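Local coordinates for hypothetical protein (Bacteroides caccae, PDB 4M8R) that is of unknown function but pairs an N-terminal immunoglobulin-like domain with a WD40-like domain of the beta-propeller class, at residues F246-G251 and N291-L296; E269-S274 and M285-R290. All coordinates share one frame; numbering follows the deposited sequence.

Contact 1: F246-G251 and N291-L296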
# COMPACT_ATOMS: atom_id res chain seq x y z
N PHE A 246 -16.55 -32.74 -5.05
CA PHE A 246 -17.79 -32.91 -5.80
C PHE A 246 -17.59 -33.69 -7.09
O PHE A 246 -16.61 -33.48 -7.80
CB PHE A 246 -18.42 -31.55 -6.10
CG PHE A 246 -18.87 -30.82 -4.87
CD1 PHE A 246 -20.03 -31.20 -4.21
CD2 PHE A 246 -18.12 -29.76 -4.36
CE1 PHE A 246 -20.44 -30.54 -3.06
CE2 PHE A 246 -18.53 -29.09 -3.22
CZ PHE A 246 -19.69 -29.49 -2.57
N GLU A 247 -18.52 -34.60 -7.36
CA GLU A 247 -18.56 -35.33 -8.63
C GLU A 247 -19.16 -34.44 -9.71
O GLU A 247 -19.89 -33.49 -9.41
CB GLU A 247 -19.40 -36.60 -8.52
CG GLU A 247 -18.61 -37.90 -8.42
CD GLU A 247 -18.26 -38.27 -6.99
OE1 GLU A 247 -17.37 -37.62 -6.41
OE2 GLU A 247 -18.89 -39.22 -6.46
N LEU A 248 -18.84 -34.77 -10.96
CA LEU A 248 -19.47 -34.14 -12.10
C LEU A 248 -20.92 -34.60 -12.19
O LEU A 248 -21.25 -35.70 -11.72
CB LEU A 248 -18.75 -34.52 -13.39
CG LEU A 248 -17.32 -33.99 -13.54
CD1 LEU A 248 -16.60 -34.72 -14.66
CD2 LEU A 248 -17.34 -32.49 -13.78
N PRO A 249 -21.80 -33.78 -12.79
CA PRO A 249 -23.19 -34.24 -12.97
C PRO A 249 -23.27 -35.44 -13.91
O PRO A 249 -22.35 -35.65 -14.72
CB PRO A 249 -23.89 -33.02 -13.58
CG PRO A 249 -22.95 -31.86 -13.43
CD PRO A 249 -21.58 -32.45 -13.38
N GLU A 250 -24.35 -36.22 -13.80
CA GLU A 250 -24.53 -37.41 -14.64
C GLU A 250 -24.34 -37.10 -16.12
O GLU A 250 -24.83 -36.08 -16.61
CB GLU A 250 -25.91 -38.02 -14.43
CG GLU A 250 -26.02 -38.95 -13.23
CD GLU A 250 -27.30 -39.76 -13.25
OE1 GLU A 250 -28.28 -39.32 -13.88
OE2 GLU A 250 -27.32 -40.85 -12.63
N GLY A 251 -23.61 -37.97 -16.81
CA GLY A 251 -23.36 -37.84 -18.24
C GLY A 251 -21.99 -37.26 -18.55
O GLY A 251 -21.35 -37.69 -19.51
N ASN A 291 -20.77 -25.92 -3.04
CA ASN A 291 -21.96 -26.72 -3.44
C ASN A 291 -21.80 -27.69 -4.61
O ASN A 291 -22.60 -28.61 -4.76
CB ASN A 291 -23.12 -25.78 -3.78
CG ASN A 291 -23.56 -24.93 -2.60
OD1 ASN A 291 -23.37 -25.30 -1.45
ND2 ASN A 291 -24.14 -23.77 -2.90
N GLY A 292 -20.79 -27.48 -5.45
CA GLY A 292 -20.49 -28.39 -6.55
C GLY A 292 -20.84 -27.84 -7.92
O GLY A 292 -20.89 -26.63 -8.13
N PHE A 293 -21.09 -28.76 -8.86
CA PHE A 293 -21.34 -28.41 -10.25
C PHE A 293 -22.83 -28.34 -10.54
O PHE A 293 -23.62 -29.09 -9.97
CB PHE A 293 -20.73 -29.47 -11.18
CG PHE A 293 -19.23 -29.58 -11.09
CD1 PHE A 293 -18.64 -30.42 -10.16
CD2 PHE A 293 -18.41 -28.85 -11.94
CE1 PHE A 293 -17.27 -30.54 -10.07
CE2 PHE A 293 -17.03 -28.96 -11.86
CZ PHE A 293 -16.46 -29.80 -10.93
N TYR A 294 -23.21 -27.43 -11.43
CA TYR A 294 -24.55 -27.43 -12.01
C TYR A 294 -24.57 -26.79 -13.39
O TYR A 294 -23.87 -25.80 -13.64
CB TYR A 294 -25.59 -26.78 -11.07
CG TYR A 294 -25.18 -25.49 -10.38
CD1 TYR A 294 -24.42 -25.52 -9.21
CD2 TYR A 294 -25.58 -24.25 -10.87
CE1 TYR A 294 -24.05 -24.35 -8.56
CE2 TYR A 294 -25.22 -23.07 -10.23
CZ TYR A 294 -24.45 -23.12 -9.07
OH TYR A 294 -24.08 -21.96 -8.43
N VAL A 295 -25.35 -27.38 -14.28
CA VAL A 295 -25.45 -26.91 -15.66
C VAL A 295 -26.37 -25.70 -15.69
O VAL A 295 -27.44 -25.71 -15.09
CB VAL A 295 -26.04 -28.00 -16.59
CG1 VAL A 295 -26.11 -27.51 -18.03
CG2 VAL A 295 -25.23 -29.28 -16.50
N LEU A 296 -25.95 -24.65 -16.39
CA LEU A 296 -26.82 -23.50 -16.62
C LEU A 296 -27.76 -23.87 -17.76
O LEU A 296 -27.39 -23.80 -18.93
CB LEU A 296 -25.99 -22.25 -16.94
CG LEU A 296 -26.77 -20.95 -17.12
CD1 LEU A 296 -27.51 -20.58 -15.84
CD2 LEU A 296 -25.84 -19.83 -17.54
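Phe246 and Phe293 carry this contact, in which the irregular loop 246-251 packs on the strand 292-295, outermost within this chain in a sheet of the WD40-like, propeller-class domain. The strand begins at a classic beta bulge, where Asn291 and Gly292 both face Asn288, and the Phe246 ring lies against that bulge. The two segments bury 338 Å² between them, mostly in apolar and CH-pi contacts, with carbonyl oxygens at the rings.

Gly292 CA stands 3.5 Å from the centroid of the Phe246 ring, 19° off the ring normal, and the peptide carrying Asn291 C and Gly292 N lies over the same face. Phe246 CG, anti to its carbonyl carbon (chi1 -65°), is set 3.4 Å from Gly292 CA. A CB at Gly292 would run into Phe246 CD1, and its positive phi also calls for glycine. An alanine in place of Phe246 would lose the ring, and would probably cost Gly292 CA its CH-pi partner and open a gap where the ring lay on the bulge peptide. The second CH-pi contact comes from Leu248, whose CD2 sits over the centre of the Phe293 ring, 4.0 Å from its centroid and 9° off the normal; Leu248 also touches Leu197.

Apolar packing continues at Pro249, whose CD lies 3.8 Å from Phe293 CB, the two side chains crossing at about a right angle.

Of the loop carbonyls, Glu247 O approaches CD1 of Phe293 obliquely at 3.4 Å, while Phe246 O lies at the ring edge, in its plane, 3.8 Å from Phe293 CE1.

Contact 2: E269-S274 and M285-R290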
# COMPACT_ATOMS: atom_id res chain seq x y z
N GLU A 269 -16.51 -16.80 -5.70
CA GLU A 269 -17.25 -17.93 -5.14
C GLU A 269 -17.81 -18.83 -6.24
O GLU A 269 -17.87 -20.05 -6.07
CB GLU A 269 -18.37 -17.43 -4.23
CG GLU A 269 -17.85 -16.75 -2.97
CD GLU A 269 -18.95 -16.15 -2.11
OE1 GLU A 269 -20.11 -16.60 -2.19
OE2 GLU A 269 -18.64 -15.22 -1.34
N ILE A 270 -18.23 -18.23 -7.34
CA ILE A 270 -18.78 -18.96 -8.48
C ILE A 270 -17.80 -18.93 -9.65
O ILE A 270 -17.21 -17.88 -9.94
CB ILE A 270 -20.13 -18.35 -8.95
CG1 ILE A 270 -21.09 -18.16 -7.76
CG2 ILE A 270 -20.77 -19.22 -10.02
CD1 ILE A 270 -21.54 -19.44 -7.09
N ILE A 271 -17.64 -20.07 -10.32
CA ILE A 271 -16.73 -20.20 -11.45
C ILE A 271 -17.51 -20.61 -12.70
O ILE A 271 -18.32 -21.53 -12.66
CB ILE A 271 -15.63 -21.25 -11.18
CG1 ILE A 271 -14.68 -20.75 -10.08
CG2 ILE A 271 -14.85 -21.56 -12.46
CD1 ILE A 271 -13.78 -21.81 -9.48
N LEU A 272 -17.23 -19.93 -13.81
CA LEU A 272 -17.88 -20.23 -15.09
C LEU A 272 -17.01 -21.17 -15.91
O LEU A 272 -15.84 -20.90 -16.14
CB LEU A 272 -18.11 -18.95 -15.89
CG LEU A 272 -19.20 -17.98 -15.42
CD1 LEU A 272 -18.89 -17.40 -14.05
CD2 LEU A 272 -19.36 -16.86 -16.44
N LEU A 273 -17.60 -22.28 -16.35
CA LEU A 273 -16.92 -23.22 -17.23
C LEU A 273 -17.79 -23.49 -18.45
O LEU A 273 -18.98 -23.17 -18.47
CB LEU A 273 -16.68 -24.54 -16.51
CG LEU A 273 -15.99 -24.49 -15.15
CD1 LEU A 273 -16.16 -25.81 -14.41
CD2 LEU A 273 -14.52 -24.15 -15.33
N SER A 274 -17.18 -24.07 -19.48
CA SER A 274 -17.92 -24.60 -20.61
C SER A 274 -17.46 -26.03 -20.85
O SER A 274 -16.30 -26.37 -20.61
CB SER A 274 -17.71 -23.75 -21.87
OG SER A 274 -16.37 -23.81 -22.32
N MSE A 285 -21.44 -24.39 -17.76
CA MSE A 285 -21.43 -25.16 -16.52
C MSE A 285 -20.87 -24.28 -15.44
O MSE A 285 -19.79 -23.72 -15.60
CB MSE A 285 -20.58 -26.40 -16.78
CG MSE A 285 -20.02 -27.08 -15.53
SE MSE A 285 -21.17 -28.58 -14.98
CE MSE A 285 -21.04 -29.69 -16.60
N LEU A 286 -21.61 -24.14 -14.34
CA LEU A 286 -21.15 -23.36 -13.20
C LEU A 286 -20.59 -24.27 -12.11
O LEU A 286 -21.01 -25.42 -11.96
CB LEU A 286 -22.29 -22.52 -12.63
CG LEU A 286 -22.91 -21.50 -13.59
CD1 LEU A 286 -24.03 -20.74 -12.91
CD2 LEU A 286 -21.85 -20.54 -14.12
N TYR A 287 -19.63 -23.74 -11.36
CA TYR A 287 -19.02 -24.48 -10.26
C TYR A 287 -18.93 -23.60 -9.02
O TYR A 287 -18.40 -22.49 -9.07
CB TYR A 287 -17.63 -25.00 -10.66
CG TYR A 287 -16.82 -25.58 -9.52
CD1 TYR A 287 -17.08 -26.85 -9.02
CD2 TYR A 287 -15.78 -24.85 -8.95
CE1 TYR A 287 -16.33 -27.37 -7.98
CE2 TYR A 287 -15.02 -25.37 -7.91
CZ TYR A 287 -15.30 -26.63 -7.43
OH TYR A 287 -14.55 -27.15 -6.40
N ASN A 288 -19.46 -24.12 -7.91
CA ASN A 288 -19.39 -23.47 -6.61
C ASN A 288 -18.59 -24.39 -5.70
O ASN A 288 -19.00 -25.53 -5.48
CB ASN A 288 -20.81 -23.27 -6.07
CG ASN A 288 -20.85 -22.46 -4.78
OD1 ASN A 288 -19.88 -22.41 -4.03
ND2 ASN A 288 -21.99 -21.84 -4.51
N TYR A 289 -17.47 -23.91 -5.17
CA TYR A 289 -16.58 -24.76 -4.37
C TYR A 289 -17.22 -25.25 -3.06
O TYR A 289 -16.69 -26.17 -2.43
CB TYR A 289 -15.20 -24.12 -4.11
CG TYR A 289 -15.19 -22.80 -3.35
CD1 TYR A 289 -15.56 -22.73 -2.01
CD2 TYR A 289 -14.75 -21.63 -3.97
CE1 TYR A 289 -15.53 -21.53 -1.32
CE2 TYR A 289 -14.71 -20.43 -3.28
CZ TYR A 289 -15.10 -20.38 -1.96
OH TYR A 289 -15.06 -19.19 -1.28
N ARG A 290 -18.33 -24.62 -2.66
CA ARG A 290 -19.09 -25.06 -1.49
C ARG A 290 -20.23 -26.01 -1.82
O ARG A 290 -20.61 -26.82 -0.98
CB ARG A 290 -19.67 -23.86 -0.75
CG ARG A 290 -18.65 -22.85 -0.26
CD ARG A 290 -19.15 -22.04 0.94
NE ARG A 290 -20.61 -22.11 1.10
CZ ARG A 290 -21.26 -22.95 1.91
NH1 ARG A 290 -20.61 -23.81 2.69
NH2 ARG A 290 -22.59 -22.92 1.94
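Ile271 and Tyr287 form a hydrogen-bonded pair in the antiparallel beta hairpin of strands 270-276 and 282-288, whose short segments run at 153° to each other. Ile271 N reaches Tyr287 O at 2.8 Å, and the reciprocal bond from Tyr287 N to Ile271 O is 2.9 Å. Leu273 and Met285, a selenomethionine, make the next such pair: Leu273 N lies nearly in line with the C=O bond of Met285 (C=O...N angle 170°), whereas Met285 N sits above the carbonyl plane of Leu273.

On one sheet face, Ile271 CD1 meets the edge of the Tyr287 ring, 3.7 Å from CD2 and in its plane. Tyr287 CG, anti to the backbone N (chi1 170°), starts the ring off alongside Ile271. Leu273 CD1 packs on Tyr287 CB. The other face has Leu272 and Leu286 side by side, with Leu272 CG 3.9 Å from Leu286 CD2.

In the next shell, Leu219 touches both Ile271 and Tyr287, while Tyr329 lies against Leu272 and Leu286 and gives its OH to a hydrogen bond with Leu273 O. At the strand's end, Asn288 makes an Asx turn: its OD1 accepts from Arg290 N at 3.0 Å, the donor standing above the amide plane.

Overall arrangement
From the N terminus, the chain passes through the loop 246-251 and then strand 262-264 before reaching 269-274, the first segment of contact 2. A short connection returns it through 285-290, so contact 2 closes a short hairpin with 10 residues between its segments. The chain then runs directly into 291-296, which closes the longer excursion of contact 1; contact 2 thus lies wholly within that 39-residue interval. Their centres are about 9 Å apart. Strands 270-276, 282-288 and 292-295 are consecutive in one sheet, and a probable hydrogen bond from Leu286 N to Tyr294 O joins the contacts. Contact 1 adds the loop beside the outermost of these strands, with Phe246 CE2 3.5 Å from Tyr289 O.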